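Local coordinates for protein similar to yteR (Bacilus subtilis) (Clostridium acetobutylicum, PDB 4WU0) that probably hydrolyses unsaturated rhamnogalacturonan fragments derived from pectin, as a member of glycoside hydrolase family 105, at residues H125-D130 with K164-N169; N169-L174 with P195-R200. All blocks are in the same frame, centred on the assembly; numbering follows the deposited sequence.

Contact 1. Residues H125-D130 with K164-N169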
loop_
_atom_site.group_PDB
_atom_site.type_symbol
_atom_site.label_atom_id
_atom_site.label_comp_id
_atom_site.label_asym_id
_atom_site.label_seq_id
_atom_site.Cartn_x
_atom_site.Cartn_y
_atom_site.Cartn_z
ATOM N N HIS A 125 16.095 2.160 13.337
ATOM C CA HIS A 125 16.076 3.616 13.188
ATOM C C HIS A 125 15.535 4.071 11.846
ATOM O O HIS A 125 15.636 5.250 11.532
ATOM C CB HIS A 125 17.469 4.230 13.406
ATOM C CG HIS A 125 18.232 3.611 14.533
ATOM N ND1 HIS A 125 17.802 3.663 15.839
ATOM C CD2 HIS A 125 19.378 2.897 14.541
ATOM C CE1 HIS A 125 18.662 3.017 16.611
ATOM N NE2 HIS A 125 19.630 2.551 15.847
ATOM N N GLN A 126 14.944 3.155 11.077
ATOM C CA GLN A 126 14.525 3.463 9.706
ATOM C C GLN A 126 13.016 3.577 9.559
ATOM O O GLN A 126 12.266 2.749 10.067
ATOM C CB GLN A 126 15.047 2.407 8.734
ATOM C CG GLN A 126 16.554 2.379 8.664
ATOM C CD GLN A 126 17.102 1.266 7.815
ATOM O OE1 GLN A 126 16.518 0.888 6.784
ATOM N NE2 GLN A 126 18.235 0.712 8.245
ATOM N N ILE A 127 12.585 4.610 8.841
ATOM C CA ILE A 127 11.198 4.756 8.442
ATOM C C ILE A 127 11.163 4.608 6.928
ATOM O O ILE A 127 11.792 5.388 6.225
ATOM C CB ILE A 127 10.621 6.131 8.797
ATOM C CG1 ILE A 127 10.704 6.366 10.312
ATOM C CG2 ILE A 127 9.168 6.230 8.303
ATOM C CD1 ILE A 127 10.400 7.794 10.733
ATOM N N TRP A 128 10.445 3.613 6.422
ATOM C CA TRP A 128 10.188 3.501 4.981
ATOM C C TRP A 128 8.714 3.792 4.725
ATOM O O TRP A 128 7.846 3.404 5.530
ATOM C CB TRP A 128 10.465 2.101 4.438
ATOM C CG TRP A 128 11.822 1.481 4.674
ATOM C CD1 TRP A 128 12.784 1.843 5.582
ATOM C CD2 TRP A 128 12.331 0.333 3.987
ATOM N NE1 TRP A 128 13.864 0.985 5.483
ATOM C CE2 TRP A 128 13.605 0.050 4.517
ATOM C CE3 TRP A 128 11.826 -0.486 2.974
ATOM C CZ2 TRP A 128 14.382 -1.014 4.063
ATOM C CZ3 TRP A 128 12.595 -1.530 2.526
ATOM C CH2 TRP A 128 13.857 -1.794 3.067
ATOM N N LEU A 129 8.422 4.482 3.625
ATOM C CA LEU A 129 7.033 4.856 3.339
ATOM C C LEU A 129 6.128 3.624 3.332
ATOM O O LEU A 129 4.975 3.703 3.795
ATOM C CB LEU A 129 6.912 5.579 1.992
ATOM C CG LEU A 129 7.500 6.988 1.883
ATOM C CD1 LEU A 129 7.266 7.576 0.531
ATOM C CD2 LEU A 129 6.916 7.880 2.973
ATOM N N ASP A 130 6.619 2.512 2.775
ATOM C CA ASP A 130 5.843 1.280 2.709
ATOM C C ASP A 130 5.188 0.963 4.051
ATOM O O ASP A 130 4.049 0.511 4.091
ATOM C CB ASP A 130 6.701 0.039 2.329
ATOM C CG ASP A 130 7.644 0.255 1.162
ATOM O OD1 ASP A 130 8.283 1.301 1.075
ATOM O OD2 ASP A 130 7.771 -0.674 0.327
ATOM N N LYS A 164 7.179 15.020 7.827
ATOM C CA LYS A 164 8.180 15.997 8.239
ATOM C C LYS A 164 9.585 15.553 7.837
ATOM O O LYS A 164 10.378 16.345 7.325
ATOM C CB LYS A 164 8.116 16.208 9.752
ATOM C CG LYS A 164 9.168 17.166 10.285
ATOM C CD LYS A 164 9.062 17.330 11.791
ATOM C CE LYS A 164 9.938 18.482 12.266
ATOM N NZ LYS A 164 11.326 18.065 12.625
ATOM N N ASN A 165 9.883 14.277 8.041
ATOM C CA ASN A 165 11.236 13.780 7.825
ATOM C C ASN A 165 11.523 13.351 6.397
ATOM O O ASN A 165 12.682 13.396 5.980
ATOM C CB ASN A 165 11.547 12.603 8.749
ATOM C CG ASN A 165 11.729 13.017 10.216
ATOM O OD1 ASN A 165 12.362 14.021 10.526
ATOM N ND2 ASN A 165 11.172 12.225 11.116
ATOM N N LEU A 166 10.505 12.905 5.652
ATOM C CA LEU A 166 10.756 12.314 4.330
ATOM C C LEU A 166 10.414 13.205 3.143
ATOM O O LEU A 166 10.762 12.876 2.020
ATOM C CB LEU A 166 10.023 10.965 4.177
ATOM C CG LEU A 166 10.710 9.787 4.876
ATOM C CD1 LEU A 166 10.662 9.894 6.403
ATOM C CD2 LEU A 166 10.127 8.475 4.442
ATOM N N LYS A 167 9.751 14.331 3.383
ATOM C CA LYS A 167 9.351 15.209 2.289
ATOM C C LYS A 167 10.498 16.037 1.722
ATOM O O LYS A 167 11.316 16.597 2.465
ATOM C CB LYS A 167 8.240 16.162 2.739
ATOM C CG LYS A 167 7.694 17.050 1.614
ATOM C CD LYS A 167 6.524 17.924 2.087
ATOM C CE LYS A 167 6.977 19.029 3.045
ATOM N NZ LYS A 167 7.705 20.132 2.352
ATOM N N ASP A 168 10.519 16.130 0.397
ATOM C CA ASP A 168 11.377 17.058 -0.325
ATOM C C ASP A 168 10.637 18.382 -0.482
ATOM O O ASP A 168 9.569 18.422 -1.084
ATOM C CB ASP A 168 11.713 16.497 -1.704
ATOM C CG ASP A 168 12.423 17.491 -2.578
ATOM O OD1 ASP A 168 13.208 18.294 -2.037
ATOM O OD2 ASP A 168 12.206 17.481 -3.815
ATOM N N ASN A 169 11.174 19.462 0.068
ATOM C CA ASN A 169 10.491 20.747 -0.046
ATOM C C ASN A 169 10.399 21.252 -1.477
ATOM O O ASN A 169 9.465 21.969 -1.818
ATOM C CB ASN A 169 11.165 21.794 0.843
ATOM C CG ASN A 169 10.884 21.562 2.310
ATOM O OD1 ASN A 169 9.746 21.298 2.698
ATOM N ND2 ASN A 169 11.920 21.639 3.134
#
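L129 and L166 make the tight part of this contact, their side chains sliding past each other in opposite directions with L129 CD2 against L166 CD2 at 3.6 Å. In L129, CD1 extends anti to CA (chi2 -178°), which leaves CD2 as the branch that meets L166. L166 CD2 is also 3.9 Å from I127 O, so this methyl lies against both L129 and the main chain of the strand. Fit is looser at I127, where CG2 stays 4.4 Å from L166 CD1, a distance of plain apolar packing. No hydrogen bond crosses between the segments. On the solvent side the apolar patch is bordered by N165, which is partly exposed, points toward 125-130 and bonds E114 through its ND2. In the strand, I127 points to the helix while W128 points away, and the indole N-H on that far side is held in plane by an amide oxygen, W128 NE1 to Q126 OE1 at 3.0 Å and nearly straight (167°). Q126 NE2 in turn bonds E184, which would fix the amide's rotation. The contact thus seats the last turn of helix 152-166 on the strand that leads into helix 129-146, consistent with the (alpha/alpha)6 barrel of such enzymes. Strand 177-179 runs antiparallel to 126-128 and L166 rests on its Y178, T162 of helix 152-166 adds a further touch to I127 and L129, and A201 and Y205 of helix 199-215 pack on L129.

Contact 2. Residues N169-L174 with P195-R200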
loop_
_atom_site.group_PDB
_atom_site.type_symbol
_atom_site.label_atom_id
_atom_site.label_comp_id
_atom_site.label_asym_id
_atom_site.label_seq_id
_atom_site.Cartn_x
_atom_site.Cartn_y
_atom_site.Cartn_z
ATOM N N ASN A 169 11.174 19.462 0.068
ATOM C CA ASN A 169 10.491 20.747 -0.046
ATOM C C ASN A 169 10.399 21.252 -1.477
ATOM O O ASN A 169 9.465 21.969 -1.818
ATOM C CB ASN A 169 11.165 21.794 0.843
ATOM C CG ASN A 169 10.884 21.562 2.310
ATOM O OD1 ASN A 169 9.746 21.298 2.698
ATOM N ND2 ASN A 169 11.920 21.639 3.134
ATOM N N LYS A 170 11.344 20.869 -2.330
ATOM C CA LYS A 170 11.340 21.367 -3.696
ATOM C C LYS A 170 10.164 20.799 -4.505
ATOM O O LYS A 170 9.370 21.552 -5.072
ATOM C CB LYS A 170 12.676 21.064 -4.388
ATOM C CG LYS A 170 12.725 21.523 -5.826
ATOM C CD LYS A 170 14.048 21.178 -6.488
ATOM C CE LYS A 170 13.985 21.420 -7.994
ATOM N NZ LYS A 170 12.912 20.608 -8.648
ATOM N N THR A 171 10.042 19.480 -4.539
ATOM C CA THR A 171 9.040 18.839 -5.387
ATOM C C THR A 171 7.745 18.540 -4.640
ATOM O O THR A 171 6.702 18.352 -5.266
ATOM C CB THR A 171 9.540 17.495 -5.942
ATOM O OG1 THR A 171 9.784 16.594 -4.858
ATOM C CG2 THR A 171 10.832 17.681 -6.792
ATOM N N GLY A 172 7.823 18.431 -3.313
ATOM C CA GLY A 172 6.695 17.958 -2.533
ATOM C C GLY A 172 6.559 16.449 -2.469
ATOM O O GLY A 172 5.710 15.919 -1.753
ATOM N N LEU A 173 7.419 15.739 -3.192
ATOM C CA LEU A 173 7.430 14.288 -3.133
ATOM C C LEU A 173 8.161 13.820 -1.874
ATOM O O LEU A 173 8.915 14.588 -1.265
ATOM C CB LEU A 173 8.081 13.721 -4.394
ATOM C CG LEU A 173 7.393 14.053 -5.722
ATOM C CD1 LEU A 173 8.283 13.668 -6.886
ATOM C CD2 LEU A 173 6.045 13.337 -5.864
ATOM N N LEU A 174 7.922 12.569 -1.479
ATOM C CA LEU A 174 8.593 11.979 -0.324
ATOM C C LEU A 174 9.508 10.853 -0.775
ATOM O O LEU A 174 9.148 10.021 -1.613
ATOM C CB LEU A 174 7.584 11.423 0.700
ATOM C CG LEU A 174 6.845 12.415 1.597
ATOM C CD1 LEU A 174 5.877 13.257 0.807
ATOM C CD2 LEU A 174 6.113 11.695 2.729
ATOM N N PRO A 195 17.999 8.129 -1.933
ATOM C CA PRO A 195 18.256 9.069 -3.030
ATOM C C PRO A 195 17.074 9.450 -3.925
ATOM O O PRO A 195 17.139 10.510 -4.575
ATOM C CB PRO A 195 19.308 8.326 -3.879
ATOM C CG PRO A 195 19.947 7.390 -2.924
ATOM C CD PRO A 195 18.843 6.924 -2.057
ATOM N N HIS A 196 16.054 8.600 -3.995
ATOM C CA HIS A 196 15.017 8.752 -5.007
ATOM C C HIS A 196 13.587 8.621 -4.540
ATOM O O HIS A 196 13.274 8.000 -3.517
ATOM C CB HIS A 196 15.243 7.746 -6.150
ATOM C CG HIS A 196 16.403 8.099 -7.014
ATOM N ND1 HIS A 196 16.388 9.193 -7.848
ATOM C CD2 HIS A 196 17.640 7.549 -7.134
ATOM C CE1 HIS A 196 17.552 9.291 -8.465
ATOM N NE2 HIS A 196 18.329 8.305 -8.043
ATOM N N PHE A 197 12.722 9.204 -5.361
ATOM C CA PHE A 197 11.278 9.070 -5.220
ATOM C C PHE A 197 10.831 7.855 -6.023
ATOM O O PHE A 197 10.805 7.871 -7.252
ATOM C CB PHE A 197 10.562 10.325 -5.718
ATOM C CG PHE A 197 11.110 11.603 -5.154
ATOM C CD1 PHE A 197 11.078 11.853 -3.784
ATOM C CD2 PHE A 197 11.634 12.561 -6.000
ATOM C CE1 PHE A 197 11.587 13.044 -3.298
ATOM C CE2 PHE A 197 12.154 13.744 -5.531
ATOM C CZ PHE A 197 12.132 13.989 -4.173
ATOM N N TRP A 198 10.504 6.796 -5.301
ATOM C CA TRP A 198 10.051 5.542 -5.895
ATOM C C TRP A 198 8.540 5.546 -5.987
ATOM O O TRP A 198 7.851 5.854 -5.015
ATOM C CB TRP A 198 10.528 4.372 -5.033
ATOM C CG TRP A 198 10.166 3.027 -5.565
ATOM C CD1 TRP A 198 10.125 2.637 -6.865
ATOM C CD2 TRP A 198 9.768 1.886 -4.792
ATOM N NE1 TRP A 198 9.739 1.315 -6.947
ATOM C CE2 TRP A 198 9.515 0.840 -5.685
ATOM C CE3 TRP A 198 9.601 1.656 -3.424
ATOM C CZ2 TRP A 198 9.103 -0.425 -5.257
ATOM C CZ3 TRP A 198 9.199 0.413 -3.010
ATOM C CH2 TRP A 198 8.958 -0.615 -3.924
ATOM N N GLY A 199 8.027 5.221 -7.168
ATOM C CA GLY A 199 6.599 5.242 -7.421
ATOM C C GLY A 199 5.771 4.477 -6.407
ATOM O O GLY A 199 4.811 5.005 -5.831
ATOM N N ARG A 200 6.117 3.214 -6.190
ATOM C CA ARG A 200 5.299 2.409 -5.294
ATOM C C ARG A 200 5.347 2.928 -3.848
ATOM O O ARG A 200 4.343 2.869 -3.146
ATOM C CB ARG A 200 5.675 0.925 -5.358
ATOM C CG ARG A 200 4.913 0.113 -4.315
ATOM C CD ARG A 200 4.715 -1.364 -4.626
ATOM N NE ARG A 200 5.931 -2.171 -4.538
ATOM C CZ ARG A 200 6.465 -2.860 -5.539
ATOM N NH1 ARG A 200 7.535 -3.599 -5.315
ATOM N NH2 ARG A 200 5.920 -2.867 -6.748
HETATM O O HOH W 1 9.388 7.442 -2.698
#
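F197 lays its ring over L173, the two side chains crossing at an angle, with L173 CB beneath the ring centre. The CB lies 3.7 Å from the centroid of the F197 ring and 14° off its normal, a CH-pi contact over the face. L173 CD1 lies over the same side, toward the rim, 3.6 Å from F197 CD2. A different approach is made by L174, whose side chain points away: its backbone O meets the F197 edge near the ring plane, 3.4 Å from F197 CD1. T171 comes in obliquely, OG1 at 3.6 Å from F197 CZ. That hydroxyl is placed by its own turn, since L173 N donates to T171 OG1 (3.0 Å, 160°) in an ST turn, and D168 OD2 also bonds it. G172, at the bend, has backbone angles that suit glycine. In the (alpha/alpha)6 barrel expected for this family, the pairing joins the loop after helix 152-166 to the segment that starts helix 199-215, whose N-cap residue is W198. Here water 1 bridges the two segments: it donates to L174 O at 2.8 Å and accepts from W198 N at 2.9 Å. W198 points away from 169-174, its indole covered on one face by R200 CB, and meets the rings of H176 and Y335; Y175 flanks F197, and A236 and L237 of helix 223-240 lie against L173.

From the N terminus, contact 1 comes first: it joins 125-130 to 164-169 and closes the hairpin of helices 129-146 and 152-166. Contact 2 then opens at once, sharing N169, and its loop runs through strand 177-179 to the start of helix 199-215. The two follow in series, neither enclosing nor crossing the other. That strand, inside the second loop, pairs back with 126-128 from the first. The contacts also touch directly, D168 N probably donating to L173 O at 2.8 Å and L129 CD1 packing 3.8 Å from L174 O. Together they join the ends of helices 129-146, 152-166 and 199-215 beside the two-stranded sheet.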